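Side-chain contact in cGAS/DncV-like nucleotidyltransferase in E. coli homolog (Rhodothermus marinus SG0.5JP17-172, PDB 6E0K), which joins UTP and ATP into the cyclic dinucleotide 3',3'-cUAMP, the second messenger of a CBASS defence against bacteriophage: residues Pro211-Glu216 and Phe250-Gly255. Numbering follows the deposited sequence.
Sequences PSYFLE and FRCQNG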
ATOM      1  N   PRO A 211      -3.469 -10.722  -1.389  1.00 13.91           N
ATOM      2  CA  PRO A 211      -2.329  -9.824  -1.176  1.00 16.78           C
ATOM      3  C   PRO A 211      -2.774  -8.556  -0.464  1.00 14.42           C
ATOM      4  O   PRO A 211      -3.841  -8.007  -0.748  1.00 13.12           O
ATOM      5  CB  PRO A 211      -1.835  -9.539  -2.598  1.00 18.03           C
ATOM      6  CG  PRO A 211      -2.346 -10.701  -3.421  1.00 19.49           C
ATOM      7  CD  PRO A 211      -3.661 -11.064  -2.804  1.00 15.98           C
ATOM      8  N   SER A 212      -1.932  -8.083   0.464  1.00 14.16           N
ATOM      9  CA  SER A 212      -2.363  -7.072   1.429  1.00 12.76           C
ATOM     10  C   SER A 212      -2.913  -5.821   0.754  1.00 13.80           C
ATOM     11  O   SER A 212      -3.978  -5.315   1.126  1.00 14.62           O
ATOM     12  CB  SER A 212      -1.201  -6.695   2.345  1.00 14.62           C
ATOM     13  OG  SER A 212      -0.870  -7.783   3.198  1.00 17.58           O
ATOM     14  N   TYR A 213      -2.197  -5.293  -0.229  1.00 13.65           N
ATOM     15  CA  TYR A 213      -2.656  -4.059  -0.851  1.00 13.62           C
ATOM     16  C   TYR A 213      -4.009  -4.256  -1.530  1.00 13.22           C
ATOM     17  O   TYR A 213      -4.917  -3.429  -1.379  1.00 13.61           O
ATOM     18  CB  TYR A 213      -1.603  -3.562  -1.840  1.00 13.00           C
ATOM     19  CG  TYR A 213      -2.050  -2.394  -2.682  1.00 16.63           C
ATOM     20  CD1 TYR A 213      -2.066  -1.109  -2.156  1.00 16.85           C
ATOM     21  CD2 TYR A 213      -2.440  -2.576  -4.001  1.00 16.18           C
ATOM     22  CE1 TYR A 213      -2.449  -0.027  -2.926  1.00 17.44           C
ATOM     23  CE2 TYR A 213      -2.842  -1.495  -4.786  1.00 14.68           C
ATOM     24  CZ  TYR A 213      -2.848  -0.222  -4.229  1.00 16.49           C
ATOM     25  OH  TYR A 213      -3.234   0.866  -4.990  1.00 16.64           O
ATOM     26  N   PHE A 214      -4.164  -5.354  -2.280  1.00 14.03           N
ATOM     27  CA  PHE A 214      -5.437  -5.626  -2.948  1.00 13.29           C
ATOM     28  C   PHE A 214      -6.560  -5.829  -1.939  1.00 12.67           C
ATOM     29  O   PHE A 214      -7.707  -5.423  -2.176  1.00 13.67           O
ATOM     30  CB  PHE A 214      -5.313  -6.860  -3.842  1.00 13.55           C
ATOM     31  CG  PHE A 214      -4.418  -6.677  -5.034  1.00 16.61           C
ATOM     32  CD1 PHE A 214      -4.236  -5.431  -5.608  1.00 16.85           C
ATOM     33  CD2 PHE A 214      -3.763  -7.771  -5.583  1.00 19.56           C
ATOM     34  CE1 PHE A 214      -3.415  -5.275  -6.716  1.00 21.38           C
ATOM     35  CE2 PHE A 214      -2.936  -7.628  -6.681  1.00 20.56           C
ATOM     36  CZ  PHE A 214      -2.765  -6.376  -7.250  1.00 21.68           C
ATOM     37  N   LEU A 215      -6.249  -6.453  -0.799  1.00 12.87           N
ATOM     38  CA  LEU A 215      -7.277  -6.677   0.214  1.00 13.19           C
ATOM     39  C   LEU A 215      -7.729  -5.357   0.825  1.00 13.53           C
ATOM     40  O   LEU A 215      -8.931  -5.150   1.034  1.00 14.17           O
ATOM     41  CB  LEU A 215      -6.755  -7.634   1.291  1.00 13.48           C
ATOM     42  CG  LEU A 215      -7.708  -7.923   2.444  1.00 12.85           C
ATOM     43  CD1 LEU A 215      -9.012  -8.498   1.930  1.00 12.72           C
ATOM     44  CD2 LEU A 215      -7.027  -8.868   3.428  1.00 13.95           C
ATOM     45  N   GLU A 216      -6.786  -4.442   1.098  1.00 11.83           N
ATOM     46  CA  GLU A 216      -7.158  -3.112   1.586  1.00 11.52           C
ATOM     47  C   GLU A 216      -8.053  -2.400   0.588  1.00 15.14           C
ATOM     48  O   GLU A 216      -9.084  -1.823   0.956  1.00 12.98           O
ATOM     49  CB  GLU A 216      -5.911  -2.266   1.871  1.00 16.69           C
ATOM     50  CG  GLU A 216      -5.133  -2.741   3.078  1.00 19.78           C
ATOM     51  CD  GLU A 216      -4.083  -1.748   3.583  1.00 23.96           C
ATOM     52  OE1 GLU A 216      -4.084  -0.537   3.219  1.00 22.09           O
ATOM     53  OE2 GLU A 216      -3.224  -2.212   4.349  1.00 29.34           O
ATOM     54  N   PHE A 250     -14.807  -1.301  -8.961  1.00 18.28           N
ATOM     55  CA  PHE A 250     -14.104  -0.950  -7.729  1.00 17.67           C
ATOM     56  C   PHE A 250     -12.855  -0.145  -8.048  1.00 23.30           C
ATOM     57  O   PHE A 250     -12.138  -0.425  -9.014  1.00 20.81           O
ATOM     58  CB  PHE A 250     -13.705  -2.193  -6.926  1.00 18.68           C
ATOM     59  CG  PHE A 250     -14.809  -2.761  -6.066  1.00 15.59           C
ATOM     60  CD1 PHE A 250     -16.138  -2.435  -6.292  1.00 19.57           C
ATOM     61  CD2 PHE A 250     -14.500  -3.620  -5.020  1.00 18.50           C
ATOM     62  CE1 PHE A 250     -17.145  -2.979  -5.502  1.00 19.05           C
ATOM     63  CE2 PHE A 250     -15.491  -4.159  -4.226  1.00 18.19           C
ATOM     64  CZ  PHE A 250     -16.816  -3.837  -4.462  1.00 19.48           C
ATOM     65  N   ARG A 251     -12.599   0.856  -7.223  1.00 18.35           N
ATOM     66  CA  ARG A 251     -11.439   1.714  -7.357  1.00 22.40           C
ATOM     67  C   ARG A 251     -10.494   1.418  -6.208  1.00 21.16           C
ATOM     68  O   ARG A 251     -10.918   1.008  -5.126  1.00 19.52           O
ATOM     69  CB  ARG A 251     -11.848   3.187  -7.341  1.00 28.37           C
ATOM     70  CG  ARG A 251     -12.844   3.538  -8.424  1.00 39.68           C
ATOM     71  CD  ARG A 251     -12.131   3.725  -9.734  1.00 41.11           C
ATOM     72  NE  ARG A 251     -11.455   5.016  -9.766  1.00 38.14           N
ATOM     73  CZ  ARG A 251     -10.618   5.401 -10.722  1.00 44.35           C
ATOM     74  NH1 ARG A 251     -10.332   4.587 -11.734  1.00 40.43           N
ATOM     75  NH2 ARG A 251     -10.058   6.604 -10.661  1.00 47.89           N
ATOM     76  N   CYS A 252      -9.205   1.609  -6.454  1.00 17.88           N
ATOM     77  CA  CYS A 252      -8.238   1.484  -5.380  1.00 17.16           C
ATOM     78  C   CYS A 252      -8.473   2.559  -4.327  1.00 13.70           C
ATOM     79  O   CYS A 252      -9.125   3.578  -4.572  1.00 16.58           O
ATOM     80  CB  CYS A 252      -6.820   1.581  -5.932  1.00 19.79           C
ATOM     81  SG  CYS A 252      -6.375   0.090  -6.875  1.00 25.29           S
ATOM     82  N   GLN A 253      -7.923   2.312  -3.137  1.00 15.27           N
ATOM     83  CA  GLN A 253      -8.076   3.253  -2.033  1.00 16.27           C
ATOM     84  C   GLN A 253      -7.512   4.628  -2.377  1.00 17.95           C
ATOM     85  O   GLN A 253      -7.981   5.637  -1.837  1.00 17.04           O
ATOM     86  CB  GLN A 253      -7.410   2.676  -0.782  1.00 17.86           C
ATOM     87  CG  GLN A 253      -7.540   3.525   0.480  1.00 14.80           C
ATOM     88  CD  GLN A 253      -7.225   2.715   1.725  1.00 11.91           C
ATOM     89  OE1 GLN A 253      -7.921   1.744   2.021  1.00 17.85           O
ATOM     90  NE2 GLN A 253      -6.202   3.108   2.456  1.00 15.31           N
ATOM     91  N   ASN A 254      -6.517   4.700  -3.270  1.00 14.12           N
ATOM     92  CA  ASN A 254      -5.983   6.007  -3.656  1.00 15.77           C
ATOM     93  C   ASN A 254      -6.951   6.831  -4.499  1.00 15.80           C
ATOM     94  O   ASN A 254      -6.667   8.004  -4.750  1.00 17.01           O
ATOM     95  CB  ASN A 254      -4.633   5.877  -4.389  1.00 16.22           C
ATOM     96  CG  ASN A 254      -4.715   5.088  -5.704  1.00 17.66           C
ATOM     97  OD1 ASN A 254      -5.730   5.087  -6.392  1.00 18.74           O
ATOM     98  ND2 ASN A 254      -3.618   4.438  -6.057  1.00 19.16           N
ATOM     99  N   GLY A 255      -8.071   6.252  -4.937  1.00 19.58           N
ATOM    100  CA  GLY A 255      -9.048   6.961  -5.738  1.00 19.96           C
ATOM    101  C   GLY A 255      -8.661   7.181  -7.185  1.00 19.66           C
ATOM    102  O   GLY A 255      -9.422   7.832  -7.924  1.00 24.01           O
TER
HETATM  103  O   HOH W   1      -4.716   2.596  -3.372  1.00 17.20           O
HETATM  104  O   HOH W   2      -5.618   1.315   4.650  1.00 22.64           O
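Tyr213 and Asn254 meet through a water, in a contact where no direct hydrogen bond spans the two segments. With CG anti to the backbone N (chi1 172°), the Tyr213 ring reaches out from the first turn of helix 212-220 and brings its hydroxyl to the loop. There OH is hydrogen-bonded to water 1 (2.8 Å), which in turn accepts a hydrogen bond from Asn254 N, within the type I turn from Cys252 to Gly255. The Asn254 side chain crosses the tyrosine at about a right angle, its ND2 3.7 Å from Tyr213 OH; its amide is held by Gln256 N and Asp257. Cys252 SG sits beside the phenol end, 5.4 Å from the centroid of the Tyr213 ring, an oblique sulfur-aromatic contact.

A turn further along the helix, water 2 makes the second bridge: it donates to Glu216 OE1 (2.8 Å) and accepts from Gln253 NE2 (2.9 Å). Gln253 CB points at the helix, and a trans first torsion (chi1 -177°) with the chain extended past CG carries the amide out to this water; Tyr186 and His171 O bind the same amide. The buried Glu216 carboxylate is shared among water 2, Thr53 and His171, which probably stabilises its negative charge. The contact thus illustrates water-mediated docking of a loop turn on a helix, beside the ATP site of this CD-NTase, to which Ser212 of the same helix and nearby Lys194 belong.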